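Local coordinates for protein beta-lactamase (Klebsiella pneumoniae, PDB 6KBY) that probably hydrolyses beta-lactam antibiotics to substituted beta-amino acids as a class C serine enzyme, and binds adenosine monophosphate in its active-site pocket, at residues Q24-K29 against I352-T357; A84-K89 against Q257-A262; V216-E221 against E226-K231; E280-P285 against P289-G294. All blocks are in the same frame, centred on the assembly; numbering follows the deposited sequence.

Interaction 1: Q24-K29 against I352-T357; sequences QPLMQK and IDQRVT
With chi1 at -64°, Q354 sends its CG off opposite its own carbonyl carbon, and an extended chain beyond carries the amide across to L26 and K29; K29 answers with CG set between its backbone N and carbonyl carbon (chi1 72°) and a straight run out to NZ. These residues join the first and last helices of the class C beta-lactamase fold, 11-30 and 352-364, which pack on the same face of the large antiparallel sheet. The helices stand well apart, the CA atoms of L26 and Q354 being 8.1 Å from each other, and the long glutamine bridges most of that gap.

L26 meets it obliquely. Its CD1 lies 3.5 Å from Q354 OE1 and 3.9 Å from Q354 CB, so one methyl touches both the root and the amide end of the chain. The L26 side chain also touches M35 of strand 34-41 and Y350. K29 crosses Q354 from the more exposed side, its CE 3.3 Å from OE1.

The amide itself is held from several directions. N30 ND2 hydrogen-bonds to OE1 and also to the carbonyl of L26, while NE2 is paired with S351 OG just before the second helix. The ammonium of K29 does not bond the amide directly. A water takes that role, giving a proton to Q354 OE1 at 2.7 Å and accepting a weak bond from K29 NZ at 3.0 Å.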
loop_
_atom_site.group_PDB
_atom_site.type_symbol
_atom_site.label_atom_id
_atom_site.label_comp_id
_atom_site.label_asym_id
_atom_site.label_seq_id
_atom_site.Cartn_x
_atom_site.Cartn_y
_atom_site.Cartn_z
ATOM N N GLN A 24 0.129 23.364 -0.301
ATOM C CA GLN A 24 0.526 24.378 0.677
ATOM C C GLN A 24 -0.555 24.641 1.714
ATOM O O GLN A 24 -0.243 24.615 2.918
ATOM C CB GLN A 24 1.057 25.637 -0.012
ATOM C CG GLN A 24 2.374 25.399 -0.711
ATOM C CD GLN A 24 2.925 26.662 -1.321
ATOM O OE1 GLN A 24 2.170 27.528 -1.763
ATOM N NE2 GLN A 24 4.246 26.790 -1.329
ATOM N N PRO A 25 -1.817 24.878 1.350
ATOM C CA PRO A 25 -2.839 25.032 2.398
ATOM C C PRO A 25 -3.054 23.766 3.208
ATOM O O PRO A 25 -3.281 23.844 4.423
ATOM C CB PRO A 25 -4.091 25.457 1.613
ATOM C CG PRO A 25 -3.555 26.017 0.316
ATOM C CD PRO A 25 -2.365 25.161 0.009
ATOM N N LEU A 26 -2.982 22.595 2.567
ATOM C CA LEU A 26 -3.103 21.331 3.287
ATOM C C LEU A 26 -2.062 21.230 4.397
ATOM O O LEU A 26 -2.377 20.862 5.539
ATOM C CB LEU A 26 -2.940 20.177 2.298
ATOM C CG LEU A 26 -3.034 18.774 2.893
ATOM C CD1 LEU A 26 -4.480 18.397 3.166
ATOM C CD2 LEU A 26 -2.375 17.768 1.960
ATOM N N MET A 27 -0.809 21.548 4.077
ATOM C CA MET A 27 0.252 21.440 5.071
ATOM C C MET A 27 0.106 22.498 6.155
ATOM O O MET A 27 0.388 22.233 7.332
ATOM C CB MET A 27 1.614 21.570 4.395
ATOM C CG MET A 27 1.935 20.399 3.496
ATOM S SD MET A 27 3.522 20.539 2.648
ATOM C CE MET A 27 4.668 20.490 4.029
ATOM N N GLN A 28 -0.317 23.707 5.774
ATOM C CA GLN A 28 -0.512 24.775 6.744
ATOM C C GLN A 28 -1.571 24.382 7.766
ATOM O O GLN A 28 -1.326 24.394 8.980
ATOM C CB GLN A 28 -0.902 26.064 6.006
ATOM C CG GLN A 28 -0.691 27.355 6.798
ATOM C CD GLN A 28 -1.532 27.424 8.050
ATOM O OE1 GLN A 28 -2.759 27.298 8.003
ATOM N NE2 GLN A 28 -0.877 27.613 9.180
ATOM N N LYS A 29 -2.765 24.025 7.295
ATOM C CA LYS A 29 -3.861 23.846 8.236
ATOM C C LYS A 29 -3.699 22.583 9.070
ATOM O O LYS A 29 -4.132 22.558 10.225
ATOM C CB LYS A 29 -5.211 23.906 7.531
ATOM C CG LYS A 29 -5.552 22.718 6.686
ATOM C CD LYS A 29 -6.902 22.980 6.040
ATOM C CE LYS A 29 -7.548 21.718 5.544
ATOM N NZ LYS A 29 -8.885 22.006 4.950
ATOM N N ILE A 352 -7.558 10.679 6.076
ATOM C CA ILE A 352 -7.614 10.040 4.767
ATOM C C ILE A 352 -8.508 10.808 3.802
ATOM O O ILE A 352 -8.196 10.916 2.612
ATOM C CB ILE A 352 -8.030 8.566 4.918
ATOM C CG1 ILE A 352 -6.819 7.736 5.359
ATOM C CG2 ILE A 352 -8.598 8.028 3.624
ATOM C CD1 ILE A 352 -7.165 6.335 5.804
ATOM N N ASP A 353 -9.626 11.360 4.288
ATOM C CA ASP A 353 -10.510 12.103 3.391
ATOM C C ASP A 353 -9.768 13.238 2.691
ATOM O O ASP A 353 -10.024 13.524 1.518
ATOM C CB ASP A 353 -11.726 12.638 4.151
ATOM C CG ASP A 353 -11.369 13.753 5.101
ATOM O OD1 ASP A 353 -10.631 13.483 6.062
ATOM O OD2 ASP A 353 -11.811 14.902 4.881
ATOM N N GLN A 354 -8.837 13.888 3.392
ATOM C CA GLN A 354 -8.062 14.955 2.768
ATOM C C GLN A 354 -7.082 14.411 1.735
ATOM O O GLN A 354 -6.903 15.016 0.671
ATOM C CB GLN A 354 -7.322 15.757 3.830
ATOM C CG GLN A 354 -8.235 16.491 4.780
ATOM C CD GLN A 354 -7.442 17.299 5.766
ATOM O OE1 GLN A 354 -7.048 18.426 5.480
ATOM N NE2 GLN A 354 -7.173 16.717 6.922
ATOM N N ARG A 355 -6.420 13.287 2.036
ATOM C CA ARG A 355 -5.516 12.684 1.057
ATOM C C ARG A 355 -6.261 12.374 -0.230
ATOM O O ARG A 355 -5.807 12.704 -1.334
ATOM C CB ARG A 355 -4.933 11.378 1.606
ATOM C CG ARG A 355 -4.284 11.500 2.961
ATOM C CD ARG A 355 -3.700 10.181 3.433
ATOM N NE ARG A 355 -3.559 10.186 4.884
ATOM C CZ ARG A 355 -3.166 9.135 5.602
ATOM N NH1 ARG A 355 -2.848 7.991 5.002
ATOM N NH2 ARG A 355 -3.097 9.234 6.925
ATOM N N VAL A 356 -7.413 11.722 -0.095
ATOM C CA VAL A 356 -8.181 11.281 -1.250
ATOM C C VAL A 356 -8.710 12.472 -2.037
ATOM O O VAL A 356 -8.679 12.483 -3.274
ATOM C CB VAL A 356 -9.319 10.374 -0.753
ATOM C CG1 VAL A 356 -10.313 10.121 -1.864
ATOM C CG2 VAL A 356 -8.754 9.078 -0.171
ATOM N N THR A 357 -9.206 13.489 -1.333
ATOM C CA THR A 357 -9.766 14.657 -2.006
ATOM C C THR A 357 -8.697 15.396 -2.807
ATOM O O THR A 357 -8.915 15.781 -3.964
ATOM C CB THR A 357 -10.427 15.576 -0.973
ATOM O OG1 THR A 357 -11.518 14.889 -0.347
ATOM C CG2 THR A 357 -10.942 16.848 -1.641
HETATM O O HOH W 1 -8.010 19.656 3.259
#

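Interaction 2: A84-K89 against Q257-A262; sequences AQVSGK and QQALTA
Q258 and A259 meet V86 where two helices of the all-helical part of the class C beta-lactamase fold come together: 255-262, and the C-terminal end of 72-86, the helix that follows the serine S71. The latter closes in a Schellman motif at G88, whose positive phi lets G88 N and K89 N bond back to the carbonyls of Q85 and A84.

Along the second segment, Q258 comes first. Its extended side chain brings OE1 alongside V86, 4.3 Å from V86 CB, a loose contact at the outer margin; that oxygen is hydrogen-bonded to K255 NZ. The same ammonium also holds V86 O, so K255 ties the last helical turn of 72-86 to the amide of Q258. A259 follows at the point of closest backbone approach, its CA 6.3 Å from that of V86. Here lies the apolar centre, a methyl pair: with chi1 at -55°, V86 places CG2 between its backbone N and carbonyl carbon, 4.1 Å from A259 CB. The carbonyl of A259 accepts a hydrogen bond from S82 OG, one turn earlier on the facing helix. A262, a turn further on, points its CB methyl at the same helix and touches S82.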
loop_
_atom_site.group_PDB
_atom_site.type_symbol
_atom_site.label_atom_id
_atom_site.label_comp_id
_atom_site.label_asym_id
_atom_site.label_seq_id
_atom_site.Cartn_x
_atom_site.Cartn_y
_atom_site.Cartn_z
ATOM N N ALA A 84 5.023 -15.222 -6.338
ATOM C CA ALA A 84 5.085 -16.645 -6.024
ATOM C C ALA A 84 4.048 -17.425 -6.821
ATOM O O ALA A 84 4.320 -18.539 -7.292
ATOM C CB ALA A 84 4.884 -16.854 -4.524
ATOM N N GLN A 85 2.854 -16.857 -6.985
ATOM C CA GLN A 85 1.790 -17.551 -7.699
ATOM C C GLN A 85 2.142 -17.735 -9.171
ATOM O O GLN A 85 2.069 -18.852 -9.703
ATOM C CB GLN A 85 0.481 -16.780 -7.525
ATOM C CG GLN A 85 -0.742 -17.481 -8.073
ATOM C CD GLN A 85 -1.081 -17.010 -9.463
ATOM O OE1 GLN A 85 -1.275 -15.812 -9.699
ATOM N NE2 GLN A 85 -1.145 -17.946 -10.401
ATOM N N VAL A 86 2.550 -16.658 -9.845
ATOM C CA VAL A 86 2.886 -16.789 -11.259
ATOM C C VAL A 86 4.147 -17.621 -11.464
ATOM O O VAL A 86 4.356 -18.158 -12.562
ATOM C CB VAL A 86 2.925 -15.424 -11.974
ATOM C CG1 VAL A 86 1.607 -14.680 -11.777
ATOM C CG2 VAL A 86 4.097 -14.600 -11.491
ATOM N N SER A 87 4.985 -17.758 -10.438
ATOM C CA SER A 87 6.164 -18.615 -10.488
ATOM C C SER A 87 5.852 -20.073 -10.188
ATOM O O SER A 87 6.778 -20.891 -10.149
ATOM C CB SER A 87 7.223 -18.129 -9.495
ATOM O OG SER A 87 7.656 -16.820 -9.805
ATOM N N GLY A 88 4.590 -20.409 -9.944
ATOM C CA GLY A 88 4.211 -21.786 -9.700
ATOM C C GLY A 88 4.450 -22.285 -8.295
ATOM O O GLY A 88 4.395 -23.501 -8.074
ATOM N N LYS A 89 4.691 -21.392 -7.333
ATOM C CA LYS A 89 5.030 -21.790 -5.973
ATOM C C LYS A 89 3.860 -21.692 -5.008
ATOM O O LYS A 89 3.961 -22.196 -3.885
ATOM C CB LYS A 89 6.185 -20.930 -5.440
ATOM C CG LYS A 89 7.413 -20.933 -6.330
ATOM C CD LYS A 89 7.964 -22.337 -6.500
ATOM C CE LYS A 89 9.114 -22.351 -7.491
ATOM N NZ LYS A 89 9.810 -21.035 -7.522
ATOM N N GLN A 257 6.344 -8.389 -14.211
ATOM C CA GLN A 257 5.226 -7.612 -14.735
ATOM C C GLN A 257 3.917 -8.371 -14.575
ATOM O O GLN A 257 2.896 -7.789 -14.192
ATOM C CB GLN A 257 5.446 -7.259 -16.201
ATOM C CG GLN A 257 4.323 -6.409 -16.760
ATOM C CD GLN A 257 4.284 -5.028 -16.127
ATOM O OE1 GLN A 257 5.137 -4.188 -16.410
ATOM N NE2 GLN A 257 3.303 -4.788 -15.257
ATOM N N GLN A 258 3.926 -9.672 -14.874
ATOM C CA GLN A 258 2.731 -10.481 -14.677
ATOM C C GLN A 258 2.284 -10.430 -13.226
ATOM O O GLN A 258 1.085 -10.323 -12.941
ATOM C CB GLN A 258 3.012 -11.929 -15.073
ATOM C CG GLN A 258 3.356 -12.146 -16.528
ATOM C CD GLN A 258 3.838 -13.561 -16.787
ATOM O OE1 GLN A 258 3.441 -14.500 -16.094
ATOM N NE2 GLN A 258 4.705 -13.718 -17.781
ATOM N N ALA A 259 3.237 -10.508 -12.299
ATOM C CA ALA A 259 2.910 -10.493 -10.878
ATOM C C ALA A 259 2.270 -9.172 -10.480
ATOM O O ALA A 259 1.250 -9.150 -9.778
ATOM C CB ALA A 259 4.180 -10.734 -10.066
ATOM N N LEU A 260 2.866 -8.053 -10.910
ATOM C CA LEU A 260 2.312 -6.737 -10.603
ATOM C C LEU A 260 0.884 -6.619 -11.111
ATOM O O LEU A 260 -0.036 -6.251 -10.368
ATOM C CB LEU A 260 3.173 -5.655 -11.249
ATOM C CG LEU A 260 4.543 -5.418 -10.618
ATOM C CD1 LEU A 260 5.453 -4.738 -11.636
ATOM C CD2 LEU A 260 4.406 -4.578 -9.350
ATOM N N THR A 261 0.686 -6.929 -12.387
ATOM C CA THR A 261 -0.629 -6.767 -12.987
ATOM C C THR A 261 -1.655 -7.649 -12.297
ATOM O O THR A 261 -2.780 -7.215 -12.038
ATOM C CB THR A 261 -0.523 -7.086 -14.476
ATOM O OG1 THR A 261 0.339 -6.117 -15.084
ATOM C CG2 THR A 261 -1.894 -7.075 -15.157
ATOM N N ALA A 262 -1.274 -8.883 -11.961
ATOM C CA ALA A 262 -2.227 -9.816 -11.373
ATOM C C ALA A 262 -2.698 -9.387 -9.991
ATOM O O ALA A 262 -3.759 -9.845 -9.551
ATOM C CB ALA A 262 -1.656 -11.237 -11.324
#

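Interaction 3: V216-E221 against E226-K231. With AMP (adenosine monophosphate), chain B.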
loop_
_atom_site.group_PDB
_atom_site.type_symbol
_atom_site.label_atom_id
_atom_site.label_comp_id
_atom_site.label_asym_id
_atom_site.label_seq_id
_atom_site.Cartn_x
_atom_site.Cartn_y
_atom_site.Cartn_z
ATOM N N VAL A 216 8.763 10.720 15.819
ATOM C CA VAL A 216 8.672 9.278 16.019
ATOM C C VAL A 216 9.023 8.531 14.738
ATOM O O VAL A 216 8.807 9.017 13.620
ATOM C CB VAL A 216 7.281 8.830 16.531
ATOM C CG1 VAL A 216 7.035 9.340 17.951
ATOM C CG2 VAL A 216 6.188 9.302 15.590
ATOM N N HIS A 217 9.567 7.329 14.922
ATOM C CA HIS A 217 9.729 6.333 13.877
ATOM C C HIS A 217 8.988 5.070 14.287
ATOM O O HIS A 217 8.908 4.731 15.473
ATOM C CB HIS A 217 11.201 6.009 13.647
ATOM C CG HIS A 217 11.909 7.004 12.783
ATOM N ND1 HIS A 217 13.272 7.197 12.833
ATOM C CD2 HIS A 217 11.446 7.847 11.828
ATOM C CE1 HIS A 217 13.618 8.120 11.954
ATOM N NE2 HIS A 217 12.527 8.529 11.329
ATOM N N VAL A 218 8.447 4.371 13.286
ATOM C CA VAL A 218 7.606 3.212 13.550
ATOM C C VAL A 218 8.409 2.095 14.208
ATOM O O VAL A 218 9.568 1.839 13.856
ATOM C CB VAL A 218 6.921 2.745 12.253
ATOM C CG1 VAL A 218 7.947 2.310 11.215
ATOM C CG2 VAL A 218 5.930 1.629 12.535
ATOM N N ASN A 219 7.784 1.422 15.173
ATOM C CA ASN A 219 8.391 0.287 15.859
ATOM C C ASN A 219 7.978 -0.987 15.139
ATOM O O ASN A 219 6.783 -1.260 14.992
ATOM C CB ASN A 219 7.932 0.236 17.316
ATOM C CG ASN A 219 8.638 -0.845 18.107
ATOM O OD1 ASN A 219 9.821 -1.113 17.892
ATOM N ND2 ASN A 219 7.913 -1.481 19.022
ATOM N N MET A 220 8.960 -1.759 14.691
ATOM C CA MET A 220 8.704 -2.946 13.890
ATOM C C MET A 220 8.557 -4.163 14.795
ATOM O O MET A 220 9.505 -4.547 15.490
ATOM C CB MET A 220 9.849 -3.154 12.902
ATOM C CG MET A 220 10.013 -2.017 11.911
ATOM S SD MET A 220 8.480 -1.632 11.022
ATOM C CE MET A 220 8.020 -3.249 10.423
ATOM N N GLU A 221 7.379 -4.778 14.772
ATOM C CA GLU A 221 7.057 -5.937 15.593
ATOM C C GLU A 221 6.734 -7.136 14.694
ATOM O O GLU A 221 6.907 -7.081 13.474
ATOM C CB GLU A 221 5.952 -5.570 16.583
ATOM C CG GLU A 221 6.355 -4.429 17.512
ATOM C CD GLU A 221 5.320 -4.144 18.577
ATOM O OE1 GLU A 221 4.118 -4.087 18.243
ATOM O OE2 GLU A 221 5.710 -3.989 19.755
ATOM N N GLU A 226 5.512 -7.133 6.714
ATOM C CA GLU A 226 4.478 -7.427 5.730
ATOM C C GLU A 226 3.391 -6.364 5.727
ATOM O O GLU A 226 2.903 -5.967 4.660
ATOM C CB GLU A 226 3.837 -8.768 6.081
ATOM C CG GLU A 226 4.662 -10.006 5.787
ATOM C CD GLU A 226 5.630 -10.424 6.879
ATOM O OE1 GLU A 226 5.959 -9.636 7.795
ATOM O OE2 GLU A 226 6.075 -11.597 6.796
ATOM N N ALA A 227 2.975 -5.915 6.914
ATOM C CA ALA A 227 1.803 -5.060 7.042
ATOM C C ALA A 227 2.116 -3.575 6.972
ATOM O O ALA A 227 1.269 -2.806 6.502
ATOM C CB ALA A 227 1.065 -5.366 8.348
ATOM N N TYR A 228 3.302 -3.154 7.431
ATOM C CA TYR A 228 3.533 -1.711 7.570
ATOM C C TYR A 228 5.006 -1.312 7.547
ATOM O O TYR A 228 5.302 -0.193 7.972
ATOM C CB TYR A 228 2.863 -1.175 8.857
ATOM C CG TYR A 228 3.278 -1.907 10.131
ATOM C CD1 TYR A 228 4.508 -1.658 10.747
ATOM C CD2 TYR A 228 2.448 -2.862 10.707
ATOM C CE1 TYR A 228 4.900 -2.343 11.910
ATOM C CE2 TYR A 228 2.825 -3.545 11.872
ATOM C CZ TYR A 228 4.059 -3.290 12.466
ATOM O OH TYR A 228 4.460 -3.970 13.608
ATOM N N GLY A 229 5.926 -2.131 7.048
ATOM C CA GLY A 229 7.340 -1.873 7.264
ATOM C C GLY A 229 8.095 -1.004 6.270
ATOM O O GLY A 229 9.241 -0.652 6.564
ATOM N N ILE A 230 7.527 -0.640 5.122
ATOM C CA ILE A 230 8.314 -0.013 4.059
ATOM C C ILE A 230 8.614 1.449 4.379
ATOM O O ILE A 230 7.723 2.214 4.777
ATOM C CB ILE A 230 7.602 -0.147 2.703
ATOM C CG1 ILE A 230 7.529 -1.616 2.265
ATOM C CG2 ILE A 230 8.276 0.719 1.646
ATOM C CD1 ILE A 230 8.834 -2.189 1.732
ATOM N N LYS A 231 9.873 1.847 4.155
ATOM C CA LYS A 231 10.294 3.239 4.069
ATOM C C LYS A 231 10.826 3.453 2.659
ATOM O O LYS A 231 11.589 2.623 2.157
ATOM C CB LYS A 231 11.409 3.542 5.081
ATOM C CG LYS A 231 11.019 3.379 6.548
ATOM C CD LYS A 231 11.250 1.931 7.014
ATOM C CE LYS A 231 10.567 1.603 8.309
ATOM N NZ LYS A 231 10.910 0.196 8.554
HETATM P P AMP B . -2.333 0.893 7.349
HETATM O O1P AMP B . -1.449 2.095 7.225
HETATM O O2P AMP B . -3.797 1.042 7.032
HETATM O "O5'" AMP B . -2.150 0.230 8.780
HETATM C "C5'" AMP B . -0.849 -0.000 9.303
HETATM C "C4'" AMP B . -0.531 0.933 10.442
HETATM O "O4'" AMP B . -1.347 0.599 11.597
HETATM C "C3'" AMP B . 0.900 0.863 10.958
HETATM O "O3'" AMP B . 1.806 1.632 10.189
HETATM C "C2'" AMP B . 0.763 1.322 12.402
HETATM O "O2'" AMP B . 0.641 2.736 12.472
HETATM C "C1'" AMP B . -0.580 0.702 12.779
HETATM N N9 AMP B . -0.417 -0.655 13.336
HETATM C C8 AMP B . -0.808 -1.805 12.742
HETATM N N7 AMP B . -0.516 -2.881 13.519
HETATM C C5 AMP B . 0.079 -2.414 14.635
HETATM C C6 AMP B . 0.638 -3.012 15.867
HETATM N N6 AMP B . 0.622 -4.352 16.057
HETATM N N1 AMP B . 1.170 -2.175 16.790
HETATM C C2 AMP B . 1.193 -0.840 16.608
HETATM N N3 AMP B . 0.701 -0.229 15.511
HETATM C C4 AMP B . 0.141 -0.949 14.510
#
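V218 to E221 run as an extended loop past helix 224-228 and the residues that follow it, their end-to-end direction 131° from that of Y228 to K231, and the backbones come nearest at M220 and G229, 6.8 Å between CA atoms. Y228 is the centre of the contact. Its chi1 of 55° sets the ring between its own backbone N and carbonyl carbon, so that the loop passes along one flank and the nucleotide lies along another.

At the far end of the ring E221 N, near the ring plane, donates a hydrogen bond to Y228 OH, 3.2 Å long and moderately bent at 152°. V218 CG2 comes obliquely to Y228 CD1 at 4.0 Å. M220, bent twice along its chain, slides past the ring in a Met-aromatic contact: SD is 4.9 Å from the centroid, and CE tucks in 3.5 Å from G229 CA. K231 curls back, giving NZ to G229 O at 2.7 Å and to L195 O.

On the ligand side Y228 CB lies 3.3 Å from AMP O3', while E221 OE1 approaches N1 of the adenine. AMP is also hydrogen-bonded to S324 O, Y156 OH and S71 N. The backbone bond to the hydroxyl and the methionine beside the ring should together limit how far Y228 can swing, which probably keeps this wall of the pocket in place against the ribose and the adenine around N7.

Interaction 4: E280-P285 against P289-G294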
loop_
_atom_site.group_PDB
_atom_site.type_symbol
_atom_site.label_atom_id
_atom_site.label_comp_id
_atom_site.label_asym_id
_atom_site.label_seq_id
_atom_site.Cartn_x
_atom_site.Cartn_y
_atom_site.Cartn_z
ATOM N N GLU A 280 -7.094 -1.850 -3.778
ATOM C CA GLU A 280 -8.528 -1.622 -3.786
ATOM C C GLU A 280 -8.847 -0.747 -4.986
ATOM O O GLU A 280 -8.063 0.145 -5.327
ATOM C CB GLU A 280 -8.950 -0.910 -2.497
ATOM C CG GLU A 280 -8.561 -1.686 -1.246
ATOM C CD GLU A 280 -8.547 -0.839 0.015
ATOM O OE1 GLU A 280 -8.976 0.338 -0.037
ATOM O OE2 GLU A 280 -8.090 -1.350 1.063
ATOM N N GLN A 281 -9.989 -0.977 -5.627
ATOM C CA GLN A 281 -10.298 -0.203 -6.820
ATOM C C GLN A 281 -11.778 0.128 -6.884
ATOM O O GLN A 281 -12.620 -0.505 -6.237
ATOM C CB GLN A 281 -9.856 -0.914 -8.102
ATOM C CG GLN A 281 -10.710 -2.108 -8.448
ATOM C CD GLN A 281 -10.146 -2.912 -9.607
ATOM O OE1 GLN A 281 -8.933 -3.052 -9.747
ATOM N NE2 GLN A 281 -11.032 -3.452 -10.440
ATOM N N LEU A 282 -12.078 1.132 -7.701
ATOM C CA LEU A 282 -13.436 1.533 -8.013
ATOM C C LEU A 282 -13.522 1.803 -9.506
ATOM O O LEU A 282 -12.527 2.206 -10.118
ATOM C CB LEU A 282 -13.825 2.816 -7.268
ATOM C CG LEU A 282 -13.917 2.724 -5.746
ATOM C CD1 LEU A 282 -12.556 2.961 -5.096
ATOM C CD2 LEU A 282 -14.934 3.718 -5.222
ATOM N N PRO A 283 -14.689 1.601 -10.114
ATOM C CA PRO A 283 -14.835 1.939 -11.537
ATOM C C PRO A 283 -14.524 3.408 -11.807
ATOM O O PRO A 283 -14.827 4.288 -11.001
ATOM C CB PRO A 283 -16.303 1.613 -11.829
ATOM C CG PRO A 283 -16.640 0.544 -10.847
ATOM C CD PRO A 283 -15.866 0.878 -9.596
ATOM N N TYR A 284 -13.917 3.667 -12.963
ATOM C CA TYR A 284 -13.543 5.009 -13.386
ATOM C C TYR A 284 -14.357 5.354 -14.637
ATOM O O TYR A 284 -14.527 4.495 -15.495
ATOM C CB TYR A 284 -12.050 5.034 -13.702
ATOM C CG TYR A 284 -11.587 6.329 -14.309
ATOM C CD1 TYR A 284 -11.650 6.532 -15.681
ATOM C CD2 TYR A 284 -11.090 7.352 -13.518
ATOM C CE1 TYR A 284 -11.238 7.713 -16.244
ATOM C CE2 TYR A 284 -10.672 8.547 -14.078
ATOM C CZ TYR A 284 -10.749 8.714 -15.441
ATOM O OH TYR A 284 -10.342 9.892 -16.023
ATOM N N PRO A 285 -14.851 6.599 -14.772
ATOM C CA PRO A 285 -14.713 7.738 -13.857
ATOM C C PRO A 285 -15.373 7.465 -12.510
ATOM O O PRO A 285 -16.405 6.821 -12.432
ATOM C CB PRO A 285 -15.448 8.872 -14.583
ATOM C CG PRO A 285 -16.364 8.184 -15.532
ATOM C CD PRO A 285 -15.624 6.960 -15.973
ATOM N N PRO A 289 -17.642 11.263 -3.788
ATOM C CA PRO A 289 -18.336 10.632 -2.650
ATOM C C PRO A 289 -18.080 9.142 -2.525
ATOM O O PRO A 289 -17.870 8.646 -1.412
ATOM C CB PRO A 289 -19.812 10.956 -2.919
ATOM C CG PRO A 289 -19.765 12.232 -3.688
ATOM C CD PRO A 289 -18.559 12.106 -4.582
ATOM N N ASN A 290 -18.087 8.407 -3.639
ATOM C CA ASN A 290 -17.859 6.968 -3.559
ATOM C C ASN A 290 -16.415 6.651 -3.197
ATOM O O ASN A 290 -16.147 5.685 -2.476
ATOM C CB ASN A 290 -18.255 6.295 -4.869
ATOM C CG ASN A 290 -19.756 6.251 -5.067
ATOM O OD1 ASN A 290 -20.523 6.392 -4.114
ATOM N ND2 ASN A 290 -20.183 6.042 -6.304
ATOM N N LEU A 291 -15.474 7.450 -3.689
ATOM C CA LEU A 291 -14.077 7.240 -3.338
ATOM C C LEU A 291 -13.845 7.489 -1.852
ATOM O O LEU A 291 -13.087 6.760 -1.202
ATOM C CB LEU A 291 -13.205 8.159 -4.189
ATOM C CG LEU A 291 -11.705 7.882 -4.162
ATOM C CD1 LEU A 291 -11.409 6.449 -4.565
ATOM C CD2 LEU A 291 -10.982 8.865 -5.070
ATOM N N LEU A 292 -14.497 8.514 -1.301
ATOM C CA LEU A 292 -14.379 8.782 0.125
ATOM C C LEU A 292 -14.967 7.640 0.941
ATOM O O LEU A 292 -14.343 7.157 1.890
ATOM C CB LEU A 292 -15.051 10.110 0.459
ATOM C CG LEU A 292 -14.323 11.338 -0.082
ATOM C CD1 LEU A 292 -15.192 12.578 0.075
ATOM C CD2 LEU A 292 -12.974 11.523 0.606
ATOM N N THR A 293 -16.171 7.188 0.578
ATOM C CA THR A 293 -16.781 6.055 1.269
ATOM C C THR A 293 -15.898 4.822 1.172
ATOM O O THR A 293 -15.672 4.123 2.168
ATOM C CB THR A 293 -18.157 5.769 0.671
ATOM O OG1 THR A 293 -18.997 6.923 0.832
ATOM C CG2 THR A 293 -18.807 4.561 1.345
ATOM N N GLY A 294 -15.380 4.551 -0.022
ATOM C CA GLY A 294 -14.517 3.405 -0.239
ATOM C C GLY A 294 -13.191 3.473 0.484
ATOM O O GLY A 294 -12.508 2.448 0.586
HETATM O O HOH W 2 -10.370 2.100 -1.654
HETATM O O HOH W 3 -10.513 1.248 2.075
#
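Strand 280-283, one of the inner strands of the large antiparallel sheet of the class C beta-lactamase fold, is covered by the short helix 288-294 that follows it a few residues later in the chain. Helix and strand run nearly antiparallel, their axes 9.7 Å apart at an angle of 159°.

L282 fills the interface. Its two methyls divide the work: on one branch the side chains of L282 and L291 cross at a slant, CD1 to CD1 at 3.7 Å, while L282 CD2 rests against the helix backbone, 3.6 Å from N290 O. That carbonyl also receives the helical bond from G294 N. G294, which has no side chain, faces the strand one turn further on from N290. L291 gets its branch there with CG anti to the backbone N (chi1 -168°), and its side chain also touches W318 and N320 of strand 317-325.

E280 takes part through water. Its OE1 is 4.2 Å from G294 O, and a water between them gives one proton to OE1 at 2.8 Å and the other to G294 O at 3.1 Å. A second water lies close to both oxygens as well. The other carboxylate oxygen, OE2, is in a salt bridge with R154. E280 sits beside Y156 of the AMP site, so the buried layer of helix on sheet, familiar in serine beta-lactamases, here borders the active site.

Interactions 1 and 4 form one continuous layer on the sheet: V356 CG1 of helix 352-364 packs 3.5 Å from L291 CG of helix 288-294, and L292 CD2 reaches D353 O at 3.7 Å. The other pairs do not touch. Interaction 3 lines the AMP pocket itself, with Y228 about 5 Å from S71 between side chains. In interaction 4 the side chain of E280 is about 8 Å from AMP, although the centres of interactions 3 and 4 are 27 Å apart. Interaction 2 is remote from the pocket and, with its centre 35 Å from that of interaction 1, lies across the chain's centre from it. Interaction 1 closes a loop of chain that encloses the other three.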